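Local coordinates for protein rRNA adenine N-6-methyltransferase (Saccharopolyspora erythraea, PDB 6NVM) that dimethylates a single adenine of 23S rRNA at N6 with S-adenosylmethionine as methyl donor, lowering ribosome affinity for macrolide, lincosamide and streptogramin B antibiotics, at residues R233-V238 with W285-F289; T188-F192 with E223-E227; Y257-V262 with E290-Q294. All blocks are in the same frame, centred on the assembly; numbering follows the deposited sequence.

Interaction 1 of 3, residues R233-V238 with W285-F289; sequences RYESMV and WLRLF
Build two regular α-helical pieces, R233-V238 from the middle of helix 228-243 and W285-F289 from the last helix, 282-292. Their axes come to 10.6 Å with N-to-C directions 111° apart, so the helices cross about 20° past perpendicular, on the antiparallel side. The CA atoms of Y234 and F289 lie 6.3 Å apart, those of V238 and W285 7.8 Å. F289 fills the crossing: chi1 is t (175°) and chi2 72°, which carries the ring up against the backbone of R233 and Y234, until CE1 is 3.3 Å from the backbone N of Y234 and 3.7 Å from CB of R233. Y234, also t with chi2 86°, sets its CB 3.9 Å from the F289 ring centroid, almost exactly on the ring normal, a CH-pi contact. Its ring meets the same face edge-on, a T-shaped pair with centroids 5.8 Å apart and planes at 88°. This apolar core belongs to the all-helical C-terminal domain that follows the Rossmann-like methyltransferase domain in Erm enzymes. One turn on, M237 (t, t, p) curls back so that SD lies beside the edge of the F289 ring, 5.4 Å from its centroid, a Met-aromatic contact; its CE reaches 3.8 Å from both CB of F289 and CE3 of W285. W285 takes chi1 m, chi2 113°, and its CE3 is 4.5 Å from CG2 of V238. L286 (m, t) brings CD2 to 4.0 Å from CE1 of Y234. The polar ends look elsewhere: Y234 OH hydrogen-bonds to V186 O, and R233 NE pairs with D293 in a salt bridge.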
ATOM      1  N   ARG A 233      21.511   3.969  -2.900  1.00 34.23           N
ATOM      2  CA  ARG A 233      22.166   3.148  -3.911  1.00 35.17           C
ATOM      3  C   ARG A 233      21.248   2.020  -4.373  1.00 33.74           C
ATOM      4  O   ARG A 233      21.226   1.677  -5.562  1.00 30.84           O
ATOM      5  CB  ARG A 233      23.489   2.603  -3.371  1.00 37.04           C
ATOM      6  CG  ARG A 233      24.554   3.691  -3.178  1.00 38.94           C
ATOM      7  CD  ARG A 233      25.954   3.114  -2.997  1.00 40.49           C
ATOM      8  NE  ARG A 233      26.034   2.200  -1.858  1.00 38.55           N
ATOM      9  CZ  ARG A 233      26.210   2.574  -0.594  1.00 41.42           C
ATOM     10  NH1 ARG A 233      26.332   3.857  -0.276  1.00 41.03           N
ATOM     11  NH2 ARG A 233      26.262   1.657   0.362  1.00 42.79           N
ATOM     12  N   TYR A 234      20.467   1.447  -3.454  1.00 34.04           N
ATOM     13  CA  TYR A 234      19.472   0.448  -3.834  1.00 34.54           C
ATOM     14  C   TYR A 234      18.440   1.043  -4.784  1.00 36.06           C
ATOM     15  O   TYR A 234      18.111   0.447  -5.816  1.00 34.03           O
ATOM     16  CB  TYR A 234      18.790  -0.107  -2.583  1.00 32.36           C
ATOM     17  CG  TYR A 234      17.577  -0.971  -2.855  1.00 31.75           C
ATOM     18  CD1 TYR A 234      17.709  -2.329  -3.112  1.00 28.41           C
ATOM     19  CD2 TYR A 234      16.297  -0.429  -2.843  1.00 30.27           C
ATOM     20  CE1 TYR A 234      16.598  -3.127  -3.351  1.00 27.66           C
ATOM     21  CE2 TYR A 234      15.183  -1.216  -3.082  1.00 30.07           C
ATOM     22  CZ  TYR A 234      15.338  -2.563  -3.333  1.00 27.06           C
ATOM     23  OH  TYR A 234      14.232  -3.346  -3.567  1.00 30.16           O
ATOM     24  N   GLU A 235      17.896   2.210  -4.429  0.69 36.07           N
ATOM     25  CA  GLU A 235      16.893   2.850  -5.274  0.69 38.33           C
ATOM     26  C   GLU A 235      17.451   3.149  -6.660  0.69 39.77           C
ATOM     27  O   GLU A 235      16.750   2.990  -7.667  0.69 40.50           O
ATOM     28  CB  GLU A 235      16.392   4.128  -4.596  0.69 38.45           C
ATOM     29  CG  GLU A 235      15.598   3.854  -3.317  0.69 36.72           C
ATOM     30  CD  GLU A 235      15.470   5.068  -2.405  0.69 39.37           C
ATOM     31  OE1 GLU A 235      16.236   6.046  -2.578  0.69 42.10           O
ATOM     32  OE2 GLU A 235      14.605   5.040  -1.502  0.69 40.22           O
ATOM     33  N   SER A 236      18.715   3.564  -6.734  0.69 39.55           N
ATOM     34  CA  SER A 236      19.332   3.827  -8.028  0.69 41.09           C
ATOM     35  C   SER A 236      19.454   2.551  -8.854  0.69 39.75           C
ATOM     36  O   SER A 236      19.264   2.576 -10.076  0.69 39.61           O
ATOM     37  CB  SER A 236      20.702   4.474  -7.828  0.69 44.37           C
ATOM     38  OG  SER A 236      21.340   4.706  -9.068  0.69 48.31           O
ATOM     39  N   MET A 237      19.773   1.428  -8.208  0.69 38.34           N
ATOM     40  CA  MET A 237      19.871   0.159  -8.924  0.69 38.10           C
ATOM     41  C   MET A 237      18.517  -0.267  -9.481  0.69 38.24           C
ATOM     42  O   MET A 237      18.427  -0.725 -10.627  0.69 37.93           O
ATOM     43  CB  MET A 237      20.427  -0.925  -7.998  0.69 36.12           C
ATOM     44  CG  MET A 237      20.461  -2.335  -8.607  0.69 36.75           C
ATOM     45  SD  MET A 237      20.478  -3.643  -7.368  0.69 35.07           S
ATOM     46  CE  MET A 237      18.818  -3.500  -6.689  0.69 35.10           C
ATOM     47  N   VAL A 238      17.459  -0.149  -8.678  1.00 37.27           N
ATOM     48  CA  VAL A 238      16.129  -0.543  -9.132  1.00 38.10           C
ATOM     49  C   VAL A 238      15.689   0.337 -10.292  1.00 42.44           C
ATOM     50  O   VAL A 238      15.200  -0.158 -11.315  1.00 46.25           O
ATOM     51  CB  VAL A 238      15.130  -0.491  -7.963  1.00 36.47           C
ATOM     52  CG1 VAL A 238      13.715  -0.763  -8.453  1.00 39.36           C
ATOM     53  CG2 VAL A 238      15.522  -1.510  -6.896  1.00 35.23           C
ATOM     54  N   TRP A 285      15.774  -8.839  -5.405  1.00 26.62           N
ATOM     55  CA  TRP A 285      16.347  -7.505  -5.553  1.00 26.96           C
ATOM     56  C   TRP A 285      17.273  -7.168  -4.390  1.00 28.80           C
ATOM     57  O   TRP A 285      18.340  -6.573  -4.587  1.00 31.62           O
ATOM     58  CB  TRP A 285      15.235  -6.463  -5.655  1.00 29.74           C
ATOM     59  CG  TRP A 285      14.506  -6.435  -6.967  1.00 27.79           C
ATOM     60  CD1 TRP A 285      13.204  -6.776  -7.187  1.00 29.16           C
ATOM     61  CD2 TRP A 285      15.030  -6.017  -8.234  1.00 29.22           C
ATOM     62  NE1 TRP A 285      12.885  -6.602  -8.510  1.00 33.69           N
ATOM     63  CE2 TRP A 285      13.990  -6.140  -9.176  1.00 34.99           C
ATOM     64  CE3 TRP A 285      16.278  -5.561  -8.665  1.00 32.85           C
ATOM     65  CZ2 TRP A 285      14.160  -5.827 -10.524  1.00 38.06           C
ATOM     66  CZ3 TRP A 285      16.444  -5.246 -10.006  1.00 38.77           C
ATOM     67  CH2 TRP A 285      15.390  -5.382 -10.917  1.00 40.23           C
ATOM     68  N   LEU A 286      16.877  -7.527  -3.166  1.00 31.15           N
ATOM     69  CA  LEU A 286      17.721  -7.264  -2.002  1.00 33.32           C
ATOM     70  C   LEU A 286      19.035  -8.034  -2.088  1.00 30.46           C
ATOM     71  O   LEU A 286      20.110  -7.489  -1.812  1.00 30.02           O
ATOM     72  CB  LEU A 286      16.980  -7.638  -0.721  1.00 33.90           C
ATOM     73  CG  LEU A 286      15.763  -6.802  -0.347  1.00 37.66           C
ATOM     74  CD1 LEU A 286      15.048  -7.441   0.850  1.00 36.52           C
ATOM     75  CD2 LEU A 286      16.196  -5.391  -0.036  1.00 37.44           C
ATOM     76  N   ARG A 287      18.965  -9.315  -2.446  1.00 30.29           N
ATOM     77  CA  ARG A 287      20.183 -10.108  -2.586  1.00 31.63           C
ATOM     78  C   ARG A 287      21.060  -9.574  -3.711  1.00 32.44           C
ATOM     79  O   ARG A 287      22.288  -9.512  -3.578  1.00 30.91           O
ATOM     80  CB  ARG A 287      19.827 -11.573  -2.838  1.00 32.16           C
ATOM     81  CG  ARG A 287      19.370 -12.328  -1.589  1.00 36.18           C
ATOM     82  CD  ARG A 287      19.681 -13.822  -1.703  1.00 42.95           C
ATOM     83  NE  ARG A 287      19.024 -14.425  -2.860  1.00 46.95           N
ATOM     84  CZ  ARG A 287      17.764 -14.845  -2.872  1.00 49.61           C
ATOM     85  NH1 ARG A 287      17.010 -14.736  -1.785  1.00 50.48           N
ATOM     86  NH2 ARG A 287      17.254 -15.376  -3.974  1.00 50.75           N
ATOM     87  N   LEU A 288      20.446  -9.191  -4.830  1.00 29.32           N
ATOM     88  CA  LEU A 288      21.198  -8.605  -5.934  1.00 29.59           C
ATOM     89  C   LEU A 288      21.974  -7.380  -5.468  1.00 31.81           C
ATOM     90  O   LEU A 288      23.164  -7.229  -5.768  1.00 30.62           O
ATOM     91  CB  LEU A 288      20.242  -8.246  -7.074  1.00 31.87           C
ATOM     92  CG  LEU A 288      20.831  -7.797  -8.413  1.00 39.86           C
ATOM     93  CD1 LEU A 288      21.510  -8.969  -9.116  1.00 41.63           C
ATOM     94  CD2 LEU A 288      19.737  -7.193  -9.295  1.00 44.42           C
ATOM     95  N   PHE A 289      21.306  -6.490  -4.726  1.00 30.27           N
ATOM     96  CA  PHE A 289      21.964  -5.274  -4.261  1.00 29.72           C
ATOM     97  C   PHE A 289      23.051  -5.598  -3.250  1.00 31.42           C
ATOM     98  O   PHE A 289      24.131  -5.002  -3.277  1.00 33.91           O
ATOM     99  CB  PHE A 289      20.941  -4.316  -3.648  1.00 29.99           C
ATOM    100  CG  PHE A 289      21.569  -3.093  -3.040  1.00 30.75           C
ATOM    101  CD1 PHE A 289      22.113  -2.111  -3.848  1.00 31.38           C
ATOM    102  CD2 PHE A 289      21.640  -2.941  -1.664  1.00 29.51           C
ATOM    103  CE1 PHE A 289      22.709  -0.994  -3.299  1.00 34.10           C
ATOM    104  CE2 PHE A 289      22.236  -1.822  -1.106  1.00 32.28           C
ATOM    105  CZ  PHE A 289      22.773  -0.849  -1.926  1.00 34.40           C
TER

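Interaction 2 of 3, residues T188-F192 with E223-E227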
ATOM      1  N   THR A 188      10.079   0.612  -2.649  1.00 30.03           N
ATOM      2  CA  THR A 188       9.720   0.886  -1.262  1.00 29.50           C
ATOM      3  C   THR A 188       9.807  -0.341  -0.362  1.00 28.46           C
ATOM      4  O   THR A 188       9.623  -0.212   0.852  1.00 27.64           O
ATOM      5  CB  THR A 188       8.296   1.462  -1.181  1.00 28.42           C
ATOM      6  OG1 THR A 188       7.357   0.510  -1.689  1.00 31.76           O
ATOM      7  CG2 THR A 188       8.191   2.754  -1.975  1.00 28.70           C
ATOM      8  N   TRP A 189      10.094  -1.514  -0.922  1.00 29.90           N
ATOM      9  CA  TRP A 189      10.170  -2.736  -0.127  1.00 30.42           C
ATOM     10  C   TRP A 189      11.102  -2.628   1.071  1.00 29.56           C
ATOM     11  O   TRP A 189      10.798  -3.239   2.110  1.00 27.73           O
ATOM     12  CB  TRP A 189      10.609  -3.893  -1.036  1.00 30.29           C
ATOM     13  CG  TRP A 189      10.401  -5.242  -0.439  1.00 32.85           C
ATOM     14  CD1 TRP A 189      11.341  -6.036   0.155  1.00 35.53           C
ATOM     15  CD2 TRP A 189       9.168  -5.964  -0.374  1.00 35.12           C
ATOM     16  NE1 TRP A 189      10.766  -7.208   0.585  1.00 38.50           N
ATOM     17  CE2 TRP A 189       9.433  -7.188   0.271  1.00 38.77           C
ATOM     18  CE3 TRP A 189       7.867  -5.695  -0.801  1.00 37.49           C
ATOM     19  CZ2 TRP A 189       8.444  -8.144   0.493  1.00 42.38           C
ATOM     20  CZ3 TRP A 189       6.884  -6.644  -0.575  1.00 40.50           C
ATOM     21  CH2 TRP A 189       7.178  -7.854   0.062  1.00 42.19           C
ATOM     22  N   PRO A 190      12.235  -1.922   1.007  1.00 27.97           N
ATOM     23  CA  PRO A 190      13.062  -1.782   2.214  1.00 27.53           C
ATOM     24  C   PRO A 190      12.370  -1.030   3.333  1.00 25.46           C
ATOM     25  O   PRO A 190      12.784  -1.170   4.488  1.00 27.05           O
ATOM     26  CB  PRO A 190      14.299  -1.031   1.709  1.00 30.74           C
ATOM     27  CG  PRO A 190      14.353  -1.327   0.257  1.00 31.07           C
ATOM     28  CD  PRO A 190      12.919  -1.387  -0.180  1.00 27.80           C
ATOM     29  N   LEU A 191      11.322  -0.257   3.037  1.00 26.37           N
ATOM     30  CA  LEU A 191      10.596   0.501   4.050  1.00 28.49           C
ATOM     31  C   LEU A 191       9.218  -0.057   4.358  1.00 28.91           C
ATOM     32  O   LEU A 191       8.747   0.104   5.485  1.00 26.51           O
ATOM     33  CB  LEU A 191      10.430   1.963   3.617  1.00 30.71           C
ATOM     34  CG  LEU A 191      11.691   2.776   3.317  1.00 40.62           C
ATOM     35  CD1 LEU A 191      11.322   4.222   2.976  1.00 44.07           C
ATOM     36  CD2 LEU A 191      12.648   2.728   4.484  1.00 44.91           C
ATOM     37  N   PHE A 192       8.571  -0.717   3.393  1.00 29.64           N
ATOM     38  CA  PHE A 192       7.191  -1.168   3.522  1.00 30.16           C
ATOM     39  C   PHE A 192       7.030  -2.616   3.090  1.00 29.69           C
ATOM     40  O   PHE A 192       7.588  -3.038   2.074  1.00 32.39           O
ATOM     41  CB  PHE A 192       6.252  -0.319   2.667  1.00 29.30           C
ATOM     42  CG  PHE A 192       5.880   0.983   3.292  1.00 29.88           C
ATOM     43  CD1 PHE A 192       6.674   2.105   3.118  1.00 30.69           C
ATOM     44  CD2 PHE A 192       4.726   1.089   4.053  1.00 32.03           C
ATOM     45  CE1 PHE A 192       6.331   3.300   3.700  1.00 28.63           C
ATOM     46  CE2 PHE A 192       4.377   2.289   4.626  1.00 27.95           C
ATOM     47  CZ  PHE A 192       5.183   3.390   4.452  1.00 28.50           C
ATOM     48  N   GLU A 223      11.893  -1.590  11.610  1.00 46.21           N
ATOM     49  CA  GLU A 223      13.281  -1.339  11.229  1.00 47.41           C
ATOM     50  C   GLU A 223      13.402  -1.410   9.710  1.00 39.57           C
ATOM     51  O   GLU A 223      13.111  -2.467   9.121  1.00 38.12           O
ATOM     52  CB  GLU A 223      14.239  -2.336  11.900  1.00 57.36           C
ATOM     53  CG  GLU A 223      14.075  -3.808  11.504  1.00 66.59           C
ATOM     54  CD  GLU A 223      15.261  -4.667  11.933  1.00 75.51           C
ATOM     55  OE1 GLU A 223      15.568  -4.718  13.147  1.00 78.31           O
ATOM     56  OE2 GLU A 223      15.897  -5.283  11.045  1.00 75.99           O
ATOM     57  N   PRO A 224      13.791  -0.333   9.028  1.00 38.29           N
ATOM     58  CA  PRO A 224      13.989  -0.419   7.577  1.00 38.51           C
ATOM     59  C   PRO A 224      15.092  -1.402   7.220  1.00 39.60           C
ATOM     60  O   PRO A 224      16.076  -1.550   7.947  1.00 41.86           O
ATOM     61  CB  PRO A 224      14.374   1.011   7.190  1.00 40.85           C
ATOM     62  CG  PRO A 224      13.785   1.860   8.260  1.00 42.37           C
ATOM     63  CD  PRO A 224      13.917   1.052   9.509  1.00 38.51           C
ATOM     64  N   LEU A 225      14.923  -2.073   6.073  1.00 33.44           N
ATOM     65  CA  LEU A 225      15.917  -3.043   5.624  1.00 31.88           C
ATOM     66  C   LEU A 225      17.175  -2.372   5.089  1.00 33.40           C
ATOM     67  O   LEU A 225      18.231  -3.012   5.035  1.00 35.61           O
ATOM     68  CB  LEU A 225      15.331  -3.955   4.543  1.00 29.93           C
ATOM     69  CG  LEU A 225      14.001  -4.657   4.826  1.00 30.08           C
ATOM     70  CD1 LEU A 225      13.699  -5.661   3.728  1.00 31.98           C
ATOM     71  CD2 LEU A 225      14.009  -5.328   6.184  1.00 32.40           C
ATOM     72  N   LEU A 226      17.075  -1.114   4.674  1.00 35.82           N
ATOM     73  CA  LEU A 226      18.219  -0.304   4.289  1.00 37.90           C
ATOM     74  C   LEU A 226      17.945   1.127   4.716  1.00 40.34           C
ATOM     75  O   LEU A 226      16.792   1.545   4.840  1.00 38.69           O
ATOM     76  CB  LEU A 226      18.482  -0.347   2.780  1.00 34.57           C
ATOM     77  CG  LEU A 226      18.753  -1.703   2.138  1.00 36.30           C
ATOM     78  CD1 LEU A 226      18.653  -1.592   0.616  1.00 34.83           C
ATOM     79  CD2 LEU A 226      20.121  -2.218   2.546  1.00 37.88           C
ATOM     80  N   GLU A 227      19.018   1.888   4.920  1.00 41.60           N
ATOM     81  CA  GLU A 227      18.896   3.275   5.343  1.00 48.96           C
ATOM     82  C   GLU A 227      19.996   4.111   4.707  1.00 45.84           C
ATOM     83  O   GLU A 227      20.999   3.589   4.213  1.00 47.36           O
ATOM     84  CB  GLU A 227      18.971   3.403   6.870  1.00 59.75           C
ATOM     85  CG  GLU A 227      20.307   2.952   7.456  1.00 71.22           C
ATOM     86  CD  GLU A 227      20.398   3.169   8.954  1.00 80.73           C
ATOM     87  OE1 GLU A 227      19.528   3.873   9.511  1.00 83.36           O
ATOM     88  OE2 GLU A 227      21.346   2.637   9.573  1.00 84.23           O
TER
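Two loops meet here at the junction between the Rossmann-like methyltransferase domain and the helical C-terminal domain: T188-F192 turns from helix 183-188 into edge strand 192-200, and E223-E227 leads from strand 213-220 to helix 228-243. P190 is the centre of the contact and its most buried residue. Its ring lies close to L225 and L226, with CB 4.2 Å from L225 CB and CG 4.3 Å from L226 CD1, while L231 and Y234 of helix 228-243 also pack on it. The CA atoms of P190 and L225 are 4.6 Å apart. L225 points its CA-to-CB bond toward the other loop; its CD1 lies 4.3 Å from CD1 of the W189 indole. That indole also makes a cation-pi contact with R221, so the loop is tied to the linker just ahead of E223 as well. L191 and L226 bury less, about 32 Å² each; CD2 of L191 rests 3.6 Å from CB of P224. The turn is held by the T188 carbonyl, T188 O, which accepts from both L191 N and F192 N at 2.8 Å. Across the loops, P190 O accepts from L225 N at 2.8 Å, nearly straight at 165°, with P224 CA 3.4 Å from the same P190 O.

Interaction 3 of 3, residues Y257-V262 with E290-Q294; sequences YPRRRV and ERLDQ
Y257 and P258 are extended (psi near 150°), and P258 sits at the N-cap of helix 259-269, whose first turn is marked by V262 N bonding to P258 O at 2.9 Å. Across from it, E290-L292 is the last turn of helix 282-292, which ends at L292, with D293 (phi/psi -83/4) following it. Nearest CA atoms are those of R261 and L292, 6.2 Å apart. L292 (m, t) is the residue that fills the gap: CD1 stands over the face of the Y257 ring, 4.1 Å from its centroid, a CH-pi contact, and CD2 is 4.3 Å from CG2 of V262. Y257 takes chi1 m and chi2 97° to offer that face. The contact joins the start of one helix to the end of another in the helical C-terminal domain, at the last modelled residues of the chain. R261, t, t, m, with chi4 173°, runs along the helix end, giving NH1 to L292 O at 3.2 Å (139°), so the carbonyl at the C-terminal end of helix 282-292 accepts from an arginine side chain; Q294 O lies over the guanidinium face, 3.6 Å from R261 CZ. R291 NH1 packs 3.5 Å from R261 CG. One water bridges Y257 OH at 2.6 Å and D293 OD1 at 2.8 Å, donating to the latter, which also takes part in a salt bridge with R233.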
ATOM      1  N   TYR A 257      27.935  -1.284 -13.171  1.00 56.35           N
ATOM      2  CA  TYR A 257      28.753  -2.172 -12.361  1.00 54.93           C
ATOM      3  C   TYR A 257      29.680  -3.011 -13.234  1.00 53.90           C
ATOM      4  O   TYR A 257      29.366  -3.275 -14.397  1.00 51.14           O
ATOM      5  CB  TYR A 257      27.876  -3.106 -11.520  1.00 50.29           C
ATOM      6  CG  TYR A 257      27.048  -2.406 -10.472  1.00 45.48           C
ATOM      7  CD1 TYR A 257      25.724  -2.071 -10.715  1.00 46.11           C
ATOM      8  CD2 TYR A 257      27.588  -2.087  -9.236  1.00 44.98           C
ATOM      9  CE1 TYR A 257      24.958  -1.436  -9.750  1.00 46.40           C
ATOM     10  CE2 TYR A 257      26.837  -1.454  -8.270  1.00 46.81           C
ATOM     11  CZ  TYR A 257      25.522  -1.130  -8.531  1.00 46.61           C
ATOM     12  OH  TYR A 257      24.774  -0.502  -7.562  1.00 48.78           O
ATOM     13  N   PRO A 258      30.812  -3.466 -12.696  1.00 53.26           N
ATOM     14  CA  PRO A 258      31.719  -4.304 -13.490  1.00 56.00           C
ATOM     15  C   PRO A 258      31.116  -5.668 -13.790  1.00 53.41           C
ATOM     16  O   PRO A 258      30.328  -6.213 -13.013  1.00 47.72           O
ATOM     17  CB  PRO A 258      32.961  -4.437 -12.598  1.00 57.19           C
ATOM     18  CG  PRO A 258      32.819  -3.386 -11.550  1.00 57.16           C
ATOM     19  CD  PRO A 258      31.357  -3.193 -11.357  1.00 53.59           C
ATOM     20  N   ARG A 259      31.526  -6.231 -14.930  1.00 52.75           N
ATOM     21  CA  ARG A 259      30.960  -7.495 -15.390  1.00 55.23           C
ATOM     22  C   ARG A 259      31.108  -8.591 -14.339  1.00 47.89           C
ATOM     23  O   ARG A 259      30.149  -9.312 -14.040  1.00 43.22           O
ATOM     24  CB  ARG A 259      31.628  -7.919 -16.697  1.00 67.59           C
ATOM     25  CG  ARG A 259      31.056  -9.198 -17.292  1.00 79.26           C
ATOM     26  CD  ARG A 259      31.734  -9.565 -18.602  1.00 91.79           C
ATOM     27  NE  ARG A 259      33.170  -9.778 -18.433  1.00101.99           N
ATOM     28  CZ  ARG A 259      33.717 -10.902 -17.980  1.00107.18           C
ATOM     29  NH1 ARG A 259      32.955 -11.935 -17.641  1.00105.93           N
ATOM     30  NH2 ARG A 259      35.035 -10.994 -17.863  1.00111.28           N
ATOM     31  N   ARG A 260      32.312  -8.745 -13.780  1.00 49.27           N
ATOM     32  CA  ARG A 260      32.547  -9.810 -12.810  1.00 53.35           C
ATOM     33  C   ARG A 260      31.583  -9.704 -11.635  1.00 46.09           C
ATOM     34  O   ARG A 260      31.055 -10.716 -11.160  1.00 44.61           O
ATOM     35  CB  ARG A 260      33.993  -9.764 -12.311  1.00 69.71           C
ATOM     36  CG  ARG A 260      35.048 -10.047 -13.374  1.00 86.85           C
ATOM     37  CD  ARG A 260      35.036 -11.503 -13.808  1.00101.07           C
ATOM     38  NE  ARG A 260      36.013 -11.766 -14.866  1.00114.90           N
ATOM     39  CZ  ARG A 260      37.222 -12.290 -14.680  1.00125.44           C
ATOM     40  NH1 ARG A 260      37.640 -12.629 -13.467  1.00126.92           N
ATOM     41  NH2 ARG A 260      38.021 -12.481 -15.722  1.00131.41           N
ATOM     42  N   ARG A 261      31.346  -8.485 -11.152  1.00 45.89           N
ATOM     43  CA  ARG A 261      30.467  -8.304 -10.003  1.00 45.40           C
ATOM     44  C   ARG A 261      29.007  -8.503 -10.382  1.00 40.65           C
ATOM     45  O   ARG A 261      28.220  -8.990  -9.564  1.00 37.74           O
ATOM     46  CB  ARG A 261      30.671  -6.917  -9.396  1.00 48.59           C
ATOM     47  CG  ARG A 261      30.025  -6.750  -8.032  1.00 55.57           C
ATOM     48  CD  ARG A 261      30.076  -5.310  -7.565  1.00 64.19           C
ATOM     49  NE  ARG A 261      31.440  -4.793  -7.519  1.00 73.93           N
ATOM     50  CZ  ARG A 261      31.748  -3.524  -7.269  1.00 83.10           C
ATOM     51  NH1 ARG A 261      30.790  -2.636  -7.043  1.00 84.17           N
ATOM     52  NH2 ARG A 261      33.018  -3.143  -7.247  1.00 88.37           N
ATOM     53  N   VAL A 262      28.629  -8.126 -11.605  1.00 42.49           N
ATOM     54  CA  VAL A 262      27.254  -8.314 -12.063  1.00 40.96           C
ATOM     55  C   VAL A 262      26.918  -9.799 -12.129  1.00 37.01           C
ATOM     56  O   VAL A 262      25.861 -10.238 -11.663  1.00 33.31           O
ATOM     57  CB  VAL A 262      27.049  -7.628 -13.427  1.00 40.25           C
ATOM     58  CG1 VAL A 262      25.724  -8.055 -14.065  1.00 40.92           C
ATOM     59  CG2 VAL A 262      27.094  -6.117 -13.266  1.00 42.24           C
ATOM     60  N   GLU A 290      22.773  -6.540  -2.347  1.00 31.94           N
ATOM     61  CA  GLU A 290      23.750  -6.944  -1.344  1.00 36.78           C
ATOM     62  C   GLU A 290      25.090  -7.273  -1.987  1.00 37.80           C
ATOM     63  O   GLU A 290      26.137  -6.776  -1.563  1.00 40.30           O
ATOM     64  CB  GLU A 290      23.202  -8.143  -0.575  1.00 39.81           C
ATOM     65  CG  GLU A 290      24.118  -8.700   0.498  1.00 45.82           C
ATOM     66  CD  GLU A 290      23.498  -9.894   1.212  1.00 49.16           C
ATOM     67  OE1 GLU A 290      22.889 -10.756   0.530  1.00 47.03           O
ATOM     68  OE2 GLU A 290      23.608  -9.959   2.453  1.00 50.41           O
ATOM     69  N   ARG A 291      25.075  -8.117  -3.020  1.00 33.91           N
ATOM     70  CA  ARG A 291      26.327  -8.513  -3.654  1.00 35.02           C
ATOM     71  C   ARG A 291      26.906  -7.382  -4.491  1.00 37.82           C
ATOM     72  O   ARG A 291      28.127  -7.189  -4.524  1.00 39.64           O
ATOM     73  CB  ARG A 291      26.113  -9.763  -4.512  1.00 37.33           C
ATOM     74  CG  ARG A 291      27.387 -10.284  -5.180  1.00 42.05           C
ATOM     75  CD  ARG A 291      28.488 -10.591  -4.158  1.00 46.72           C
ATOM     76  NE  ARG A 291      29.712 -11.059  -4.804  1.00 51.31           N
ATOM     77  CZ  ARG A 291      30.637 -10.261  -5.332  1.00 56.85           C
ATOM     78  NH1 ARG A 291      30.486  -8.941  -5.297  1.00 57.24           N
ATOM     79  NH2 ARG A 291      31.717 -10.783  -5.899  1.00 60.39           N
ATOM     80  N   LEU A 292      26.053  -6.621  -5.182  1.00 34.38           N
ATOM     81  CA  LEU A 292      26.568  -5.522  -5.989  1.00 36.60           C
ATOM     82  C   LEU A 292      27.207  -4.443  -5.131  1.00 38.75           C
ATOM     83  O   LEU A 292      28.172  -3.803  -5.561  1.00 37.87           O
ATOM     84  CB  LEU A 292      25.456  -4.907  -6.833  1.00 36.45           C
ATOM     85  CG  LEU A 292      25.016  -5.716  -8.051  1.00 39.47           C
ATOM     86  CD1 LEU A 292      23.880  -5.007  -8.727  1.00 42.95           C
ATOM     87  CD2 LEU A 292      26.167  -5.920  -9.029  1.00 38.43           C
ATOM     88  N   ASP A 293      26.691  -4.231  -3.924  1.00 40.60           N
ATOM     89  CA  ASP A 293      27.134  -3.123  -3.090  1.00 44.02           C
ATOM     90  C   ASP A 293      28.407  -3.429  -2.313  1.00 54.02           C
ATOM     91  O   ASP A 293      28.836  -2.591  -1.510  1.00 55.44           O
ATOM     92  CB  ASP A 293      26.021  -2.726  -2.123  1.00 38.44           C
ATOM     93  CG  ASP A 293      26.152  -1.298  -1.643  1.00 39.38           C
ATOM     94  OD1 ASP A 293      26.432  -0.414  -2.482  1.00 40.72           O
ATOM     95  OD2 ASP A 293      25.942  -1.054  -0.434  1.00 40.33           O
ATOM     96  N   GLN A 294      29.012  -4.594  -2.520  1.00 59.23           N
ATOM     97  CA  GLN A 294      30.272  -4.921  -1.861  1.00 68.97           C
ATOM     98  C   GLN A 294      31.449  -4.284  -2.590  1.00 76.38           C
ATOM     99  O   GLN A 294      31.634  -4.494  -3.789  1.00 80.48           O
ATOM    100  CB  GLN A 294      30.463  -6.435  -1.782  1.00 68.90           C
ATOM    101  CG  GLN A 294      29.496  -7.135  -0.846  1.00 67.43           C
ATOM    102  CD  GLN A 294      29.803  -8.614  -0.699  1.00 67.79           C
ATOM    103  OE1 GLN A 294      30.786  -9.114  -1.252  1.00 67.51           O
ATOM    104  NE2 GLN A 294      28.961  -9.325   0.046  1.00 67.19           N
TER
HETATM  105  O   HOH W   1      25.862  -0.063  -5.208  0.80 40.49           O

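Helix 282-292 serves interactions 1 and 3 in turn, its earlier part crossing 233-238 and its end meeting 257-262; their centres are 11 Å apart. R233 NE to D293 OD1, 2.7 Å, is a salt bridge between them, and M237 SD packs 3.9 Å from L292 CD1. Interaction 2 borders interaction 1 on another flank, centres 12 Å apart: Y234 CE2 is 3.4 Å from P190 CG, Y234 CB 3.5 Å from L226 CD1, and L286 CD1 3.6 Å from L225 CD1. The apolar core therefore runs from the domain junction into the C-terminal helices. Interactions 2 and 3 do not touch, their nearest atoms being about 7 Å apart. All three lie away from the predicted S-adenosylmethionine site.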